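Side-chain contacts in charybdin (Charybdis maritima, PDB 2B7U), which belongs to the plant ribosome-inactivating proteins and has the mixed alpha/beta fold of that family: residues Ser157-Val160 with Val161-Phe165; Asp130-Asn134 with Lys135-Gln139; Pro115-Glu118 with Glu119-Ala122. All coordinates share one frame; numbering follows the deposited sequence.

Contact 1: residues Ser157-Val160 with Val161-Phe165; sequences SLIV and VSQMF
Val160 lies alongside Met164, one helical turn further on, and the two side chains point the same way. The touching atoms are CG1 of Val160 and SD of Met164, 3.8 Å apart. This is the valine branch that stands anti to the backbone N (chi1 170°), which sets it beside the carbonyl carbon and within reach of the thioether. Ile159 and Gln163 repeat the pattern on the next strip of the helix, with Ile159 CG2 at 4.2 Å from Gln163 CG. Beyond CG the glutamine chain bends, and its NE2 is hydrogen-bonded to Glu199 OE1. Val161 turns CG2 back over the preceding turn, 3.5 Å from Ser157 O, a carbonyl that also accepts from Val161 N at 3.0 Å. The other backbone bonds are regular i to i+4 pairs, including Met164 N to Val160 O at 2.9 Å. Along this buried part of the helix a methyl branch of Val160 and of Ile159 thus lies against the unbranched chain of Met164 and Gln163. The polar ends are satisfied elsewhere: Ser157 OG turns back onto its own helix, to Asp153 O, while Ser162, through the Tyr117 hydroxyl, and Gln163, through Glu199, link the helix to its neighbours.

Contact 2: residues Asp130-Asn134 with Lys135-Gln139; sequences DISYN and KNALQ
Asn134 caps helix 135-147: its side-chain OD1 takes the N-H of Ala137 at 2.9 Å, with the nitrogen lying nearly along the C=O axis of the amide and an N-H...O angle of 152°. That reach depends on the first torsion, 63°, which folds CG between the backbone N and the carbonyl carbon and turns the amide over the helix start. The backbone of Asn134 adds a second grip, its O accepting from Leu138 N at 3.0 Å. Ala137 is the tight spot. Its CB faces the incoming chain, 3.0 Å from Ser132 O and 3.5 Å from Asn134 OD1, so the methyl touches both a backbone carbonyl and the capping oxygen. The other side of the contact is looser. Asn136 sits on the exposed flank; of its side chain, CB comes nearest, 3.7 Å from Asn134 OD1. The Lys135 chain is extended, all its torsions near 180°; its contact with residues 130-134 is slight, but NZ is hydrogen-bonded to the backbone oxygens of Glu17 and Leu19. Ser132 OG bonds to Val188 N, fastening the strand-like approach to another loop. The cap marks the turn from the loop after helix 117-124 into helix 135-147, with Tyr133 packed on helix 151-170 and Leu138 on Ile16, just past the end of strand 7-15.

Contact 3: residues Pro115-Glu118 with Glu119-Ala122; sequences PSYE and ELAA
Glu119 brings its aliphatic part up to the hydroxyl of Ser116, with CG 3.3 Å from OG. The same OG accepts the N-H of Glu119 at 3.3 Å, a rather long bond but a reasonably straight one (158°), and this makes Ser116 the N-cap of helix 117-124. The serine can do so because its first torsion of 76° tucks OG between its own N and carbonyl carbon, facing the first turn. Serine at the cap and glutamate three residues on would suit a capping box, yet the carboxylate does not come back to the serine nitrogen: OE1 of Glu119 is hydrogen-bonded to Gly114 N, further back in the incoming loop.

Leu120 is the buried member. Its N is held by Ser116 O at 2.9 Å, while CD1 reaches past that carbonyl to lie 3.4 Å from Pro115 O. The same methyl meets CD2 of the Tyr117 ring at 4.0 Å, the two side chains crossing at a slant. Beyond this pair lies helix 151-170: Leu120 rests on Ile159, and Tyr117 packs on Gln163 and its hydroxyl shares a hydrogen bond with Glu167 OE2.

Glu118, on the exposed side, runs out extended with CG anti to the backbone N (chi1 177°). It joins the contact through its near end and its backbone, since Ala122 N is bonded to its O at 3.2 Å. Ala121 is seated more tightly, its CB 3.0 Å from Tyr117 O.

The two carboxylates splay apart, Glu118 OE1 and Glu119 OE2 being 6.7 Å from each other. Two acidic side chains in the first turn would probably interact favourably with the positive end of the helix dipole, alongside a serine oxygen and a backbone carbonyl that take up N-H groups of that turn.

Along the chain the order is contact 3, then contact 2, then contact 1, on helices 117-124, 135-147 and 151-170. Contacts 3 and 2 both look after a helix start, whereas contact 1 lies inside a long helix, its centre about 8 Å from that of the chain. It is also the bridge: its centre is about 9 Å from that of contact 2 and 12 Å from that of contact 3, and it touches both, whereas contacts 2 and 3 stay about 6 Å apart at their nearest atoms. Helix 151-170 therefore joins the two capped regions, and its other side meets strand 56-64 of the mixed sheet.

Contact 1: residues Ser157-Val160 with Val161-Phe165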
# COMPACT_ATOMS: atom_id res chain seq x y z
N SER A 157 -2.25 13.83 -3.35
CA SER A 157 -2.29 13.48 -1.97
C SER A 157 -2.47 11.98 -1.76
O SER A 157 -1.88 11.40 -0.84
CB SER A 157 -3.40 14.25 -1.29
OG SER A 157 -3.15 15.65 -1.36
N LEU A 158 -3.31 11.35 -2.59
CA LEU A 158 -3.48 9.90 -2.54
C LEU A 158 -2.20 9.14 -2.93
O LEU A 158 -1.92 8.07 -2.35
CB LEU A 158 -4.68 9.48 -3.40
CG LEU A 158 -6.06 9.90 -2.85
CD1 LEU A 158 -7.18 9.65 -3.89
CD2 LEU A 158 -6.42 9.20 -1.52
N ILE A 159 -1.40 9.70 -3.84
CA ILE A 159 -0.10 9.12 -4.13
C ILE A 159 0.79 9.13 -2.88
O ILE A 159 1.42 8.13 -2.55
CB ILE A 159 0.62 9.85 -5.28
CG1 ILE A 159 -0.15 9.66 -6.57
CG2 ILE A 159 2.03 9.35 -5.42
CD1 ILE A 159 0.22 10.58 -7.67
N VAL A 160 0.82 10.26 -2.18
CA VAL A 160 1.64 10.35 -0.99
C VAL A 160 1.19 9.32 0.06
O VAL A 160 2.00 8.59 0.64
CB VAL A 160 1.63 11.79 -0.41
CG1 VAL A 160 2.28 11.83 0.94
CG2 VAL A 160 2.33 12.73 -1.37
N VAL A 161 -0.12 9.23 0.31
CA VAL A 161 -0.61 8.25 1.27
C VAL A 161 -0.32 6.81 0.81
O VAL A 161 0.17 5.97 1.59
CB VAL A 161 -2.10 8.45 1.51
CG1 VAL A 161 -2.67 7.27 2.30
CG2 VAL A 161 -2.36 9.79 2.20
N SER A 162 -0.57 6.51 -0.45
CA SER A 162 -0.30 5.17 -0.98
C SER A 162 1.18 4.81 -0.82
O SER A 162 1.50 3.68 -0.43
CB SER A 162 -0.72 5.08 -2.44
OG SER A 162 -0.60 3.73 -2.89
N GLN A 163 2.09 5.73 -1.16
CA GLN A 163 3.51 5.44 -1.06
C GLN A 163 3.93 5.26 0.38
O GLN A 163 4.57 4.28 0.75
CB GLN A 163 4.33 6.53 -1.73
CG GLN A 163 4.21 6.57 -3.23
CD GLN A 163 4.93 5.42 -3.88
OE1 GLN A 163 5.90 4.90 -3.34
NE2 GLN A 163 4.43 4.98 -5.05
N MET A 164 3.54 6.20 1.23
CA MET A 164 4.06 6.18 2.59
C MET A 164 3.41 5.18 3.52
O MET A 164 3.98 4.88 4.58
CB MET A 164 4.02 7.59 3.19
CG MET A 164 4.84 8.55 2.40
SD MET A 164 4.96 10.23 3.10
CE MET A 164 6.10 9.95 4.45
N PHE A 165 2.24 4.66 3.16
CA PHE A 165 1.60 3.63 3.98
C PHE A 165 1.52 2.30 3.25
O PHE A 165 2.02 1.30 3.76
CB PHE A 165 0.28 4.14 4.53
CG PHE A 165 0.50 5.27 5.49
CD1 PHE A 165 0.89 5.00 6.79
CD2 PHE A 165 0.47 6.57 5.06
CE1 PHE A 165 1.17 6.01 7.68
CE2 PHE A 165 0.76 7.61 5.95
CZ PHE A 165 1.11 7.33 7.27

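Contact 2: residues Asp130-Asn134 with Lys135-Gln139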
# COMPACT_ATOMS: atom_id res chain seq x y z
N ASP A 130 8.50 12.48 -8.89
CA ASP A 130 8.72 13.92 -8.76
C ASP A 130 7.94 14.51 -7.58
O ASP A 130 7.89 15.73 -7.40
CB ASP A 130 8.33 14.63 -10.07
CG ASP A 130 9.35 14.40 -11.19
OD1 ASP A 130 10.55 14.16 -10.90
OD2 ASP A 130 8.95 14.47 -12.38
N ILE A 131 7.34 13.62 -6.79
CA ILE A 131 6.55 14.00 -5.63
C ILE A 131 7.39 13.78 -4.37
O ILE A 131 8.17 12.83 -4.29
CB ILE A 131 5.25 13.16 -5.59
CG1 ILE A 131 4.33 13.59 -6.73
CG2 ILE A 131 4.54 13.27 -4.24
CD1 ILE A 131 3.14 12.70 -6.95
N SER A 132 7.21 14.64 -3.38
CA SER A 132 7.98 14.53 -2.15
C SER A 132 7.23 13.71 -1.12
O SER A 132 6.01 13.82 -1.02
CB SER A 132 8.30 15.91 -1.56
OG SER A 132 9.03 15.76 -0.34
N TYR A 133 7.97 12.89 -0.36
CA TYR A 133 7.38 11.95 0.59
C TYR A 133 7.96 12.09 1.99
O TYR A 133 8.35 11.12 2.62
CB TYR A 133 7.60 10.52 0.12
CG TYR A 133 7.04 10.27 -1.24
CD1 TYR A 133 7.87 10.06 -2.34
CD2 TYR A 133 5.68 10.21 -1.45
CE1 TYR A 133 7.34 9.83 -3.59
CE2 TYR A 133 5.15 9.97 -2.68
CZ TYR A 133 5.98 9.77 -3.75
OH TYR A 133 5.44 9.55 -4.99
N ASN A 134 8.07 13.33 2.46
CA ASN A 134 8.54 13.55 3.82
C ASN A 134 7.35 13.91 4.73
O ASN A 134 6.19 13.87 4.32
CB ASN A 134 9.66 14.59 3.84
CG ASN A 134 9.23 15.95 3.37
OD1 ASN A 134 8.05 16.20 3.11
ND2 ASN A 134 10.19 16.87 3.28
N LYS A 135 7.64 14.28 5.97
CA LYS A 135 6.60 14.61 6.93
C LYS A 135 5.78 15.81 6.48
O LYS A 135 4.55 15.84 6.59
CB LYS A 135 7.23 14.88 8.30
CG LYS A 135 6.27 15.17 9.43
CD LYS A 135 7.05 15.38 10.70
CE LYS A 135 6.19 15.73 11.89
NZ LYS A 135 7.02 15.82 13.14
N ASN A 136 6.47 16.83 5.96
CA ASN A 136 5.78 18.01 5.45
C ASN A 136 4.81 17.63 4.32
O ASN A 136 3.70 18.16 4.26
CB ASN A 136 6.77 19.07 4.99
CG ASN A 136 7.51 19.74 6.16
OD1 ASN A 136 8.66 20.15 6.01
ND2 ASN A 136 6.85 19.87 7.30
N ALA A 137 5.20 16.70 3.45
CA ALA A 137 4.32 16.27 2.35
C ALA A 137 3.11 15.50 2.87
O ALA A 137 2.00 15.63 2.34
CB ALA A 137 5.09 15.44 1.33
N LEU A 138 3.32 14.70 3.90
CA LEU A 138 2.21 13.96 4.50
C LEU A 138 1.24 14.92 5.19
O LEU A 138 0.05 14.75 5.11
CB LEU A 138 2.75 12.91 5.46
CG LEU A 138 1.77 11.89 5.99
CD1 LEU A 138 0.98 11.22 4.87
CD2 LEU A 138 2.55 10.91 6.86
N GLN A 139 1.76 15.95 5.84
CA GLN A 139 0.93 16.95 6.45
C GLN A 139 0.05 17.63 5.40
O GLN A 139 -1.17 17.79 5.58
CB GLN A 139 1.80 17.97 7.18
CG GLN A 139 2.43 17.44 8.47
CD GLN A 139 3.46 18.39 9.10
OE1 GLN A 139 4.07 18.06 10.11
NE2 GLN A 139 3.65 19.56 8.50

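Contact 3: residues Pro115-Glu118 with Glu119-Ala122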
# COMPACT_ATOMS: atom_id res chain seq x y z
N PRO A 115 -6.77 3.44 -8.66
CA PRO A 115 -5.63 3.41 -7.76
C PRO A 115 -4.27 3.14 -8.41
O PRO A 115 -3.23 3.23 -7.73
CB PRO A 115 -6.00 2.28 -6.79
CG PRO A 115 -6.80 1.35 -7.60
CD PRO A 115 -7.58 2.21 -8.54
N SER A 116 -4.23 2.82 -9.70
CA SER A 116 -2.93 2.53 -10.30
C SER A 116 -2.15 3.82 -10.38
O SER A 116 -2.74 4.90 -10.54
CB SER A 116 -3.08 1.91 -11.68
OG SER A 116 -3.42 2.86 -12.66
N TYR A 117 -0.83 3.74 -10.28
CA TYR A 117 -0.00 4.95 -10.35
C TYR A 117 -0.02 5.62 -11.73
O TYR A 117 0.13 6.83 -11.80
CB TYR A 117 1.44 4.68 -9.89
CG TYR A 117 1.54 4.35 -8.44
CD1 TYR A 117 2.07 3.14 -8.03
CD2 TYR A 117 1.06 5.24 -7.47
CE1 TYR A 117 2.15 2.82 -6.69
CE2 TYR A 117 1.13 4.93 -6.11
CZ TYR A 117 1.67 3.71 -5.73
OH TYR A 117 1.73 3.38 -4.40
N GLU A 118 -0.23 4.86 -12.79
CA GLU A 118 -0.42 5.45 -14.12
C GLU A 118 -1.61 6.41 -14.10
O GLU A 118 -1.52 7.54 -14.60
CB GLU A 118 -0.64 4.34 -15.16
CG GLU A 118 -0.92 4.81 -16.57
CD GLU A 118 -0.93 3.65 -17.58
OE1 GLU A 118 -0.92 2.47 -17.15
OE2 GLU A 118 -0.94 3.92 -18.80
N GLU A 119 -2.72 5.95 -13.52
CA GLU A 119 -3.95 6.75 -13.46
C GLU A 119 -3.84 7.87 -12.46
O GLU A 119 -4.27 8.99 -12.74
CB GLU A 119 -5.15 5.87 -13.13
CG GLU A 119 -5.46 4.86 -14.25
CD GLU A 119 -6.93 4.44 -14.33
OE1 GLU A 119 -7.76 4.97 -13.57
OE2 GLU A 119 -7.25 3.57 -15.19
N LEU A 120 -3.23 7.60 -11.31
CA LEU A 120 -3.06 8.66 -10.30
C LEU A 120 -2.12 9.74 -10.78
O LEU A 120 -2.39 10.91 -10.57
CB LEU A 120 -2.52 8.08 -8.99
CG LEU A 120 -3.52 7.36 -8.08
CD1 LEU A 120 -2.71 6.57 -7.04
CD2 LEU A 120 -4.53 8.28 -7.41
N ALA A 121 -1.00 9.34 -11.40
CA ALA A 121 -0.05 10.32 -11.93
C ALA A 121 -0.68 11.21 -13.01
O ALA A 121 -0.44 12.40 -13.04
CB ALA A 121 1.19 9.60 -12.49
N ALA A 122 -1.49 10.61 -13.88
CA ALA A 122 -2.19 11.40 -14.91
C ALA A 122 -3.16 12.39 -14.29
O ALA A 122 -3.23 13.53 -14.71
CB ALA A 122 -2.92 10.50 -15.86